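Local coordinates for protein BugD (Bordetella pertussis Tohama I, PDB 2F5X) that binds aspartic acid as a periplasmic solute receptor, probably for a transporter of the tripartite tricarboxylate family, at residues A35-E40 with Q269-Q274; Q66-Q71 with Y99-P104; P112-A117 with P217-L222; P176-L181 with G203-Y208. One frame throughout, in Å; residues are numbered along the deposited sequence.

How the contacts relate
Contacts 1 and 2 probably lie in one lobe of the receptor and contacts 3 and 4 in the other, as in other periplasmic binding proteins, with aspartic acid bound in the pocket between. Strand 102-117 is shared: its start enters contact 2 and its end contact 3, whose centres are about 34 Å apart, on opposite sides of the chain's centre. Contacts 3 and 4 have centres about 12 Å apart and are joined by pairing of strands 102-117 and 206-210. Contact 1 meets contact 3 only lightly, through the backbone oxygens of Lys-273 and Gln-274 against the methyl of Thr-218. The side chains of Met-178, Thr-114 and Met-272 are about 9, 11 and 12 Å from the bound aspartic acid.

Contact 1 of 4, residues A35-E40 with Q269-Q274; sequences ARSLAE and QERMKQ
Ser-37 of helix 30-46 faces Arg-271 and Met-272, neighbours on helix 266-274, and the whole touch is made by van der Waals contact. At the closest point of the two backbones, the CA atoms of Ser-37 and Arg-271 are 7.7 Å apart. On the apolar side, the terminal methyl of Met-272, a selenomethionine, is brought in by bends at chi2 (-54°) and chi3 (100°), which leave CE of Met-272 4.0 Å from Ser-37 CB. The second touch sets a polar atom against an aliphatic one: Ser-37 OG lies 3.8 Å from Arg-271 CG, so the arginine takes part through a methylene of its chain. That hydroxyl sits beside its own backbone N (chi1 -68°) and makes a weak hydrogen bond back to Asn-33 O, one helical turn earlier.

Charged pairing belongs to the surroundings, where Glu-40 is paired with Lys-267 and Arg-36 with Asp-32, each in a salt bridge. Phe-268 packs against Ser-37 and Leu-38, and Met-272 also touches Val-279. With no hydrogen bond running between the segments and just 80 Å² buried, the interface is small and undirected. Its few contacts, of Ser-37 with the CG methylene of Arg-271 and the CE methyl of Met-272, are consistent with a close approach of the helices, and the pairing of Glu-40 with Lys-267 adds a polar tie between the same two helices.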
# COMPACT_ATOMS: atom_id res chain seq x y z
N ALA A 35 -1.81 -1.52 10.21
CA ALA A 35 -0.88 -2.07 11.19
C ALA A 35 -1.36 -1.88 12.61
O ALA A 35 -1.32 -2.81 13.41
CB ALA A 35 0.50 -1.45 11.01
N ARG A 36 -1.86 -0.69 12.93
CA ARG A 36 -2.23 -0.44 14.32
C ARG A 36 -3.50 -1.20 14.72
O ARG A 36 -3.62 -1.66 15.85
CB ARG A 36 -2.28 1.05 14.62
CG ARG A 36 -0.85 1.60 14.71
CD ARG A 36 -0.72 3.07 14.90
NE ARG A 36 0.64 3.53 14.60
CZ ARG A 36 1.56 3.80 15.52
NH1 ARG A 36 1.30 3.64 16.82
NH2 ARG A 36 2.76 4.22 15.12
N SER A 37 -4.42 -1.37 13.77
CA SER A 37 -5.61 -2.18 14.03
C SER A 37 -5.25 -3.65 14.18
O SER A 37 -5.75 -4.33 15.08
CB SER A 37 -6.65 -1.97 12.94
OG SER A 37 -7.16 -0.65 13.01
N LEU A 38 -4.37 -4.14 13.30
CA LEU A 38 -3.92 -5.53 13.36
C LEU A 38 -3.09 -5.82 14.62
O LEU A 38 -3.22 -6.90 15.23
CB LEU A 38 -3.10 -5.88 12.10
CG LEU A 38 -2.63 -7.33 11.99
CD1 LEU A 38 -3.81 -8.31 12.04
CD2 LEU A 38 -1.83 -7.51 10.73
N ALA A 39 -2.25 -4.87 15.01
CA ALA A 39 -1.46 -5.01 16.23
C ALA A 39 -2.38 -5.29 17.43
O ALA A 39 -2.09 -6.15 18.26
CB ALA A 39 -0.63 -3.74 16.46
N GLU A 40 -3.51 -4.59 17.48
CA GLU A 40 -4.48 -4.77 18.55
C GLU A 40 -5.16 -6.13 18.48
O GLU A 40 -5.33 -6.80 19.51
CB GLU A 40 -5.52 -3.65 18.52
CG GLU A 40 -6.59 -3.76 19.58
CD GLU A 40 -7.50 -2.55 19.63
OE1 GLU A 40 -7.15 -1.49 19.05
OE2 GLU A 40 -8.57 -2.65 20.27
N GLN A 269 -11.92 -6.47 11.44
CA GLN A 269 -12.69 -6.57 10.20
C GLN A 269 -13.67 -5.41 9.98
O GLN A 269 -13.83 -4.95 8.84
CB GLN A 269 -13.39 -7.94 10.09
CG GLN A 269 -12.41 -9.10 9.86
CD GLN A 269 -12.71 -9.95 8.63
OE1 GLN A 269 -12.16 -11.05 8.48
NE2 GLN A 269 -13.57 -9.46 7.75
N GLU A 270 -14.30 -4.93 11.05
CA GLU A 270 -15.19 -3.77 10.95
C GLU A 270 -14.43 -2.53 10.50
O GLU A 270 -14.89 -1.81 9.60
CB GLU A 270 -15.90 -3.49 12.28
CG GLU A 270 -16.94 -2.37 12.21
CD GLU A 270 -17.90 -2.47 11.02
OE1 GLU A 270 -18.38 -3.58 10.70
OE2 GLU A 270 -18.17 -1.41 10.40
N ARG A 271 -13.27 -2.29 11.11
CA ARG A 271 -12.45 -1.14 10.73
C ARG A 271 -11.99 -1.25 9.29
O ARG A 271 -12.06 -0.27 8.54
CB ARG A 271 -11.26 -0.94 11.68
CG ARG A 271 -10.42 0.33 11.35
CD ARG A 271 -11.17 1.65 11.55
NE ARG A 271 -10.31 2.81 11.33
CZ ARG A 271 -10.74 4.00 10.87
NH1 ARG A 271 -12.02 4.19 10.57
NH2 ARG A 271 -9.88 4.99 10.71
N MSE A 272 -11.55 -2.44 8.89
CA MSE A 272 -11.13 -2.65 7.50
C MSE A 272 -12.29 -2.44 6.52
O MSE A 272 -12.12 -1.77 5.49
CB MSE A 272 -10.51 -4.05 7.31
CG MSE A 272 -9.16 -4.23 8.02
SE MSE A 272 -7.77 -2.89 7.60
CE MSE A 272 -7.96 -1.74 9.21
N LYS A 273 -13.46 -2.97 6.86
CA LYS A 273 -14.65 -2.81 6.02
C LYS A 273 -15.00 -1.33 5.81
O LYS A 273 -15.24 -0.89 4.69
CB LYS A 273 -15.83 -3.58 6.62
CG LYS A 273 -17.10 -3.52 5.79
CD LYS A 273 -18.30 -4.09 6.55
CE LYS A 273 -19.55 -4.06 5.70
NZ LYS A 273 -20.05 -2.65 5.52
N GLN A 274 -14.98 -0.57 6.90
CA GLN A 274 -15.27 0.87 6.83
C GLN A 274 -14.28 1.59 5.92
O GLN A 274 -14.65 2.53 5.21
CB GLN A 274 -15.23 1.49 8.22
CG GLN A 274 -16.39 1.06 9.11
CD GLN A 274 -16.25 1.55 10.53
OE1 GLN A 274 -15.13 1.69 11.04
NE2 GLN A 274 -17.38 1.82 11.19

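Contact 2 of 4, residues Q66-Q71 with Y99-P104; sequences QVARAQ and YTSFEP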
# COMPACT_ATOMS: atom_id res chain seq x y z
N GLN A 66 15.33 -2.85 6.56
CA GLN A 66 15.57 -2.91 8.00
C GLN A 66 15.17 -4.27 8.58
O GLN A 66 15.94 -4.88 9.33
CB GLN A 66 14.86 -1.78 8.74
CG GLN A 66 15.15 -1.80 10.23
CD GLN A 66 14.44 -0.71 10.98
OE1 GLN A 66 14.65 0.47 10.71
NE2 GLN A 66 13.60 -1.10 11.94
N VAL A 67 13.98 -4.75 8.24
CA VAL A 67 13.56 -6.06 8.71
C VAL A 67 14.39 -7.17 8.07
O VAL A 67 14.75 -8.14 8.74
CB VAL A 67 12.04 -6.30 8.54
CG1 VAL A 67 11.63 -7.67 9.08
CG2 VAL A 67 11.26 -5.22 9.27
N ALA A 68 14.73 -7.02 6.78
CA ALA A 68 15.57 -8.04 6.14
C ALA A 68 16.89 -8.25 6.90
O ALA A 68 17.39 -9.37 6.98
CB ALA A 68 15.86 -7.69 4.68
N ARG A 69 17.41 -7.16 7.47
CA ARG A 69 18.69 -7.17 8.19
C ARG A 69 18.56 -7.34 9.72
O ARG A 69 19.56 -7.35 10.43
CB ARG A 69 19.46 -5.89 7.87
CG ARG A 69 19.82 -5.73 6.40
CD ARG A 69 20.57 -4.45 6.07
NE ARG A 69 22.02 -4.66 6.01
CZ ARG A 69 22.93 -3.97 6.69
NH1 ARG A 69 22.56 -3.00 7.52
NH2 ARG A 69 24.22 -4.25 6.55
N ALA A 70 17.33 -7.47 10.21
CA ALA A 70 17.09 -7.56 11.65
C ALA A 70 17.36 -8.97 12.19
O ALA A 70 17.38 -9.93 11.43
CB ALA A 70 15.67 -7.15 11.98
N GLN A 71 17.56 -9.08 13.50
CA GLN A 71 17.77 -10.39 14.11
C GLN A 71 16.56 -11.29 13.82
O GLN A 71 15.42 -10.87 14.00
CB GLN A 71 17.98 -10.26 15.63
CG GLN A 71 19.28 -9.54 16.02
CD GLN A 71 20.52 -10.30 15.62
OE1 GLN A 71 20.57 -11.52 15.72
NE2 GLN A 71 21.54 -9.57 15.16
N TYR A 99 12.34 -12.94 -2.78
CA TYR A 99 12.00 -14.36 -2.60
C TYR A 99 12.73 -15.04 -1.46
O TYR A 99 12.31 -16.11 -1.01
CB TYR A 99 12.28 -15.13 -3.90
CG TYR A 99 11.73 -14.48 -5.15
CD1 TYR A 99 10.36 -14.25 -5.31
CD2 TYR A 99 12.60 -14.08 -6.17
CE1 TYR A 99 9.87 -13.64 -6.48
CE2 TYR A 99 12.12 -13.49 -7.33
CZ TYR A 99 10.76 -13.28 -7.48
OH TYR A 99 10.29 -12.69 -8.64
N THR A 100 13.83 -14.44 -0.99
CA THR A 100 14.68 -15.13 0.00
C THR A 100 15.03 -14.37 1.27
O THR A 100 15.47 -14.98 2.24
CB THR A 100 16.00 -15.65 -0.62
OG1 THR A 100 16.76 -14.53 -1.10
CG2 THR A 100 15.74 -16.53 -1.83
N SER A 101 14.87 -13.04 1.28
CA SER A 101 15.29 -12.27 2.45
C SER A 101 14.46 -12.53 3.71
O SER A 101 14.89 -12.18 4.81
CB SER A 101 15.30 -10.77 2.13
OG SER A 101 16.43 -10.47 1.34
N PHE A 102 13.29 -13.14 3.53
CA PHE A 102 12.32 -13.28 4.61
C PHE A 102 11.74 -14.68 4.71
O PHE A 102 11.78 -15.46 3.75
CB PHE A 102 11.14 -12.32 4.38
CG PHE A 102 11.54 -10.88 4.32
CD1 PHE A 102 11.63 -10.12 5.49
CD2 PHE A 102 11.84 -10.28 3.10
CE1 PHE A 102 12.02 -8.77 5.44
CE2 PHE A 102 12.21 -8.94 3.05
CZ PHE A 102 12.30 -8.19 4.22
N GLU A 103 11.22 -15.00 5.89
CA GLU A 103 10.26 -16.08 6.04
C GLU A 103 8.87 -15.44 5.98
O GLU A 103 8.50 -14.66 6.87
CB GLU A 103 10.43 -16.81 7.39
CG GLU A 103 11.86 -17.27 7.71
CD GLU A 103 12.45 -18.23 6.68
OE1 GLU A 103 11.68 -18.83 5.91
OE2 GLU A 103 13.70 -18.40 6.66
N PRO A 104 8.10 -15.73 4.93
CA PRO A 104 6.75 -15.15 4.82
C PRO A 104 5.83 -15.71 5.91
O PRO A 104 5.95 -16.90 6.26
CB PRO A 104 6.28 -15.59 3.42
CG PRO A 104 7.13 -16.76 3.05
CD PRO A 104 8.44 -16.61 3.80
O HOH W 1 17.44 -11.40 5.20
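The ring of Phe-102 meets the last turn of helix 61-68 with its outer carbons, CE1 and CZ. Val-67 stands at the ring's edge: its CB lies in the ring plane, and CG1, placed anti to the backbone N (chi1 -179°), comes within 3.8 Å of Phe-102 CE1. The two side chains cross at about a right angle. Ala-68 approaches more obliquely, with its CB 3.6 Å from Phe-102 CZ and its backbone N 3.5 Å from Phe-102 CE1, so the ring packs against backbone as well as methyl. The same methyl, Ala-68 CB, also meets Ser-101 CB at 4.0 Å, while the serine hydroxyl is hydrogen-bonded to Glu-97 N.

A water bridges the two backbones, donating to Ala-68 O and to Ser-101 O, each 2.7 Å from the water oxygen. It thereby ties together two carbonyls, one on Ala-68 of helix 61-68 and one just before strand 102-117, across segments that share no direct hydrogen bond. Leu-78 of strand 76-81 touches both Val-67 and Phe-102. The phenylalanine ring also meets Trp-242 of strand 236-244, and Tyr-96 from the preceding loop packs on Ala-68 and Ser-101.

Contact 3 of 4, residues P112-A117 with P217-L222; sequences PMTIIA and PTLPDL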
# COMPACT_ATOMS: atom_id res chain seq x y z
N PRO A 112 -8.13 -1.15 -2.19
CA PRO A 112 -8.27 -0.45 -3.46
C PRO A 112 -7.77 0.98 -3.36
O PRO A 112 -7.54 1.49 -2.25
CB PRO A 112 -9.78 -0.49 -3.72
CG PRO A 112 -10.39 -0.49 -2.33
CD PRO A 112 -9.40 -1.21 -1.44
N MSE A 113 -7.57 1.62 -4.50
CA MSE A 113 -7.11 3.01 -4.52
C MSE A 113 -8.13 3.97 -5.14
O MSE A 113 -9.02 3.56 -5.91
CB MSE A 113 -5.74 3.09 -5.19
CG MSE A 113 -4.72 2.17 -4.51
SE MSE A 113 -3.01 2.30 -5.34
CE MSE A 113 -2.48 4.03 -4.54
N THR A 114 -8.00 5.24 -4.77
CA THR A 114 -8.82 6.33 -5.29
C THR A 114 -7.94 7.40 -5.90
O THR A 114 -6.93 7.78 -5.31
CB THR A 114 -9.64 7.00 -4.15
OG1 THR A 114 -8.75 7.35 -3.08
CG2 THR A 114 -10.63 6.01 -3.54
N ILE A 115 -8.34 7.88 -7.08
CA ILE A 115 -7.70 9.05 -7.70
C ILE A 115 -8.38 10.28 -7.12
O ILE A 115 -9.59 10.45 -7.28
CB ILE A 115 -7.88 9.03 -9.25
CG1 ILE A 115 -7.34 7.73 -9.86
CG2 ILE A 115 -7.26 10.30 -9.90
CD1 ILE A 115 -5.89 7.71 -10.10
N ILE A 116 -7.61 11.11 -6.42
CA ILE A 116 -8.14 12.29 -5.75
C ILE A 116 -7.33 13.53 -6.10
O ILE A 116 -6.21 13.45 -6.60
CB ILE A 116 -8.17 12.10 -4.20
CG1 ILE A 116 -6.76 11.88 -3.63
CG2 ILE A 116 -9.15 10.99 -3.78
CD1 ILE A 116 -6.71 11.94 -2.09
N ALA A 117 -7.90 14.70 -5.80
CA ALA A 117 -7.19 15.95 -5.98
C ALA A 117 -7.54 16.93 -4.86
O ALA A 117 -8.48 16.69 -4.09
CB ALA A 117 -7.52 16.56 -7.34
N PRO A 217 -17.87 -0.39 -2.51
CA PRO A 217 -19.22 -0.23 -1.93
C PRO A 217 -19.34 0.93 -0.94
O PRO A 217 -20.41 1.54 -0.86
CB PRO A 217 -19.46 -1.57 -1.22
CG PRO A 217 -18.54 -2.52 -1.85
CD PRO A 217 -17.34 -1.75 -2.30
N THR A 218 -18.27 1.25 -0.21
CA THR A 218 -18.27 2.38 0.71
C THR A 218 -18.10 3.72 -0.01
O THR A 218 -18.29 4.78 0.59
CB THR A 218 -17.17 2.23 1.76
OG1 THR A 218 -15.94 1.86 1.11
CG2 THR A 218 -17.47 1.07 2.69
N LEU A 219 -17.72 3.67 -1.28
CA LEU A 219 -17.61 4.88 -2.10
C LEU A 219 -18.35 4.67 -3.43
O LEU A 219 -17.76 4.73 -4.51
CB LEU A 219 -16.13 5.22 -2.33
CG LEU A 219 -15.27 5.47 -1.09
CD1 LEU A 219 -13.79 5.47 -1.46
CD2 LEU A 219 -15.65 6.78 -0.39
N PRO A 220 -19.66 4.43 -3.34
CA PRO A 220 -20.44 3.91 -4.47
C PRO A 220 -20.58 4.85 -5.66
O PRO A 220 -20.91 4.37 -6.74
CB PRO A 220 -21.81 3.60 -3.84
CG PRO A 220 -21.90 4.49 -2.66
CD PRO A 220 -20.50 4.64 -2.14
N ASP A 221 -20.32 6.15 -5.48
CA ASP A 221 -20.45 7.11 -6.57
C ASP A 221 -19.19 7.29 -7.40
O ASP A 221 -19.19 8.04 -8.37
CB ASP A 221 -20.93 8.47 -6.04
CG ASP A 221 -22.34 8.41 -5.49
OD1 ASP A 221 -23.14 7.57 -5.95
OD2 ASP A 221 -22.74 9.17 -4.57
N LEU A 222 -18.11 6.59 -7.05
CA LEU A 222 -16.88 6.70 -7.82
C LEU A 222 -16.80 5.59 -8.85
O LEU A 222 -16.83 4.40 -8.49
CB LEU A 222 -15.65 6.69 -6.91
CG LEU A 222 -15.56 7.76 -5.81
CD1 LEU A 222 -14.25 7.59 -5.04
CD2 LEU A 222 -15.69 9.18 -6.36
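Thr-114 reaches from strand 102-117 towards Leu-219 and Leu-222, and its methyl makes the contact. Its CB points toward the loop without itself touching it, and there the side chain divides. OG1 lies between the backbone N and the carbonyl carbon (chi1 51°) and turns to partners within the sheet and the adjoining helix, hydrogen-bonding with Asp-191 O and with Thr-196 OG1. With OG1 so placed, CG2 stands beside the backbone N, anti to the carbonyl carbon, and faces the leucines: CG2 of Thr-114 lies 3.8 Å from Leu-219 CD1 and 4.2 Å from Leu-222 CD1. Those two leucine methyls are themselves 4.2 Å apart, so the threonine methyl rests against a pair. The side chains of Thr-114 and Leu-219 cross at about a right angle.

A type I beta turn from Leu-219 to Leu-222, with Leu-222 N bonded to Leu-219 O at 3.2 Å, presents both leucines to the strand while Pro-220 and Asp-221 stay at the surface. Val-210 and Ile-200 also touch Thr-114. The arrangement is that of a loop laid over a strand of the mixed sheet by hydrophobic side chains, without added strand pairing, probably within one ligand-binding lobe of the periplasmic binding protein fold.

Contact 4 of 4, residues P176-L181 with G203-Y208; sequences PAMNDL and GKVKAY
Val-205 meets Met-178 and Leu-181, which lie one turn apart on helix 174-182, and the path to it begins at a helix end. Gly-203, with a positive phi of 77°, closes helix 193-201 in a Schellman motif and turns the chain towards the sheet. Lys-204 follows at the surface.

Next comes Val-205, whose CG1 does all the touching. A chi1 of -62° puts this methyl beside the backbone N and points it at the helix, where CG1 of Val-205 lies 3.9 Å from Leu-181 CD2 and 4.1 Å from SE of Met-178, a selenomethionine. Met-178 SE and Leu-181 CD2 are themselves 3.9 Å apart, so the three atoms form a close apolar triangle. Both helix side chains leave with CG anti to the backbone N, and both cross the valine at about a right angle; Met-178 then bends at chi2 and chi3, which brings SE to the valine.

At Lys-206 the chain runs as strand, its backbone N probably hydrogen-bonded to Ala-117 O. Beyond Ala-207, which turns to Ile-200 and Leu-222, Tyr-208 extends the pairing, its backbone N probably bonded to Ile-115 O. Ile-116 of strand 102-117 touches Met-178, Leu-181 and Val-205 alike, with Ile-200 of helix 193-201 against Val-205 and Met-189 of strand 188-192 against Met-178, so the valine sits where two helices meet the sheet.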
# COMPACT_ATOMS: atom_id res chain seq x y z
N PRO A 176 1.88 12.36 5.11
CA PRO A 176 2.44 13.69 4.80
C PRO A 176 2.00 14.21 3.43
O PRO A 176 1.78 15.42 3.28
CB PRO A 176 3.96 13.48 4.83
CG PRO A 176 4.18 12.04 4.83
CD PRO A 176 2.95 11.38 5.38
N ALA A 177 1.85 13.32 2.45
CA ALA A 177 1.37 13.76 1.13
C ALA A 177 -0.04 14.33 1.24
O ALA A 177 -0.33 15.39 0.69
CB ALA A 177 1.42 12.63 0.13
N MSE A 178 -0.91 13.62 1.97
CA MSE A 178 -2.28 14.07 2.20
C MSE A 178 -2.33 15.44 2.89
O MSE A 178 -3.16 16.29 2.53
CB MSE A 178 -3.08 13.05 3.02
CG MSE A 178 -4.52 13.48 3.30
SE MSE A 178 -5.64 13.62 1.70
CE MSE A 178 -6.00 11.67 1.48
N ASN A 179 -1.44 15.64 3.86
CA ASN A 179 -1.31 16.95 4.51
C ASN A 179 -1.12 18.05 3.46
O ASN A 179 -1.79 19.08 3.50
CB ASN A 179 -0.12 16.98 5.47
CG ASN A 179 -0.36 16.20 6.74
OD1 ASN A 179 0.55 15.50 7.23
ND2 ASN A 179 -1.56 16.32 7.31
N ASP A 180 -0.20 17.82 2.53
CA ASP A 180 0.08 18.81 1.50
C ASP A 180 -1.09 18.95 0.52
O ASP A 180 -1.37 20.05 0.05
CB ASP A 180 1.38 18.49 0.76
CG ASP A 180 2.59 19.13 1.39
OD1 ASP A 180 2.46 19.73 2.48
OD2 ASP A 180 3.71 19.11 0.86
N LEU A 181 -1.76 17.84 0.21
CA LEU A 181 -2.91 17.90 -0.69
C LEU A 181 -4.03 18.72 -0.06
O LEU A 181 -4.61 19.61 -0.70
CB LEU A 181 -3.40 16.49 -1.04
CG LEU A 181 -4.47 16.37 -2.13
CD1 LEU A 181 -3.82 16.33 -3.49
CD2 LEU A 181 -5.28 15.10 -1.92
N GLY A 203 -16.03 15.37 1.87
CA GLY A 203 -15.96 16.35 0.79
C GLY A 203 -14.73 17.24 0.83
O GLY A 203 -14.69 18.28 0.17
N LYS A 204 -13.72 16.85 1.61
CA LYS A 204 -12.52 17.66 1.78
C LYS A 204 -11.58 17.58 0.59
O LYS A 204 -10.81 18.51 0.34
CB LYS A 204 -11.78 17.27 3.06
CG LYS A 204 -12.40 17.83 4.34
CD LYS A 204 -11.75 17.24 5.59
CE LYS A 204 -10.39 17.88 5.88
NZ LYS A 204 -9.46 16.99 6.68
N VAL A 205 -11.62 16.47 -0.14
CA VAL A 205 -10.84 16.36 -1.38
C VAL A 205 -11.78 16.04 -2.54
O VAL A 205 -12.88 15.54 -2.32
CB VAL A 205 -9.74 15.27 -1.29
CG1 VAL A 205 -8.74 15.62 -0.19
CG2 VAL A 205 -10.34 13.86 -1.05
N LYS A 206 -11.35 16.33 -3.77
CA LYS A 206 -12.08 15.92 -4.97
C LYS A 206 -11.78 14.45 -5.22
O LYS A 206 -10.64 14.01 -5.04
CB LYS A 206 -11.67 16.75 -6.19
CG LYS A 206 -12.05 18.24 -6.09
CD LYS A 206 -13.52 18.45 -6.35
CE LYS A 206 -13.76 18.95 -7.75
NZ LYS A 206 -13.74 20.43 -7.93
N ALA A 207 -12.80 13.69 -5.59
CA ALA A 207 -12.61 12.25 -5.80
C ALA A 207 -13.18 11.85 -7.15
O ALA A 207 -14.31 12.21 -7.47
CB ALA A 207 -13.27 11.45 -4.66
N TYR A 208 -12.39 11.11 -7.94
CA TYR A 208 -12.72 10.90 -9.35
C TYR A 208 -13.01 9.46 -9.77
O TYR A 208 -13.87 9.21 -10.62
CB TYR A 208 -11.60 11.46 -10.23
CG TYR A 208 -11.40 12.94 -10.03
CD1 TYR A 208 -12.23 13.87 -10.67
CD2 TYR A 208 -10.40 13.42 -9.19
CE1 TYR A 208 -12.04 15.24 -10.49
CE2 TYR A 208 -10.22 14.79 -8.99
CZ TYR A 208 -11.04 15.69 -9.64
OH TYR A 208 -10.85 17.04 -9.45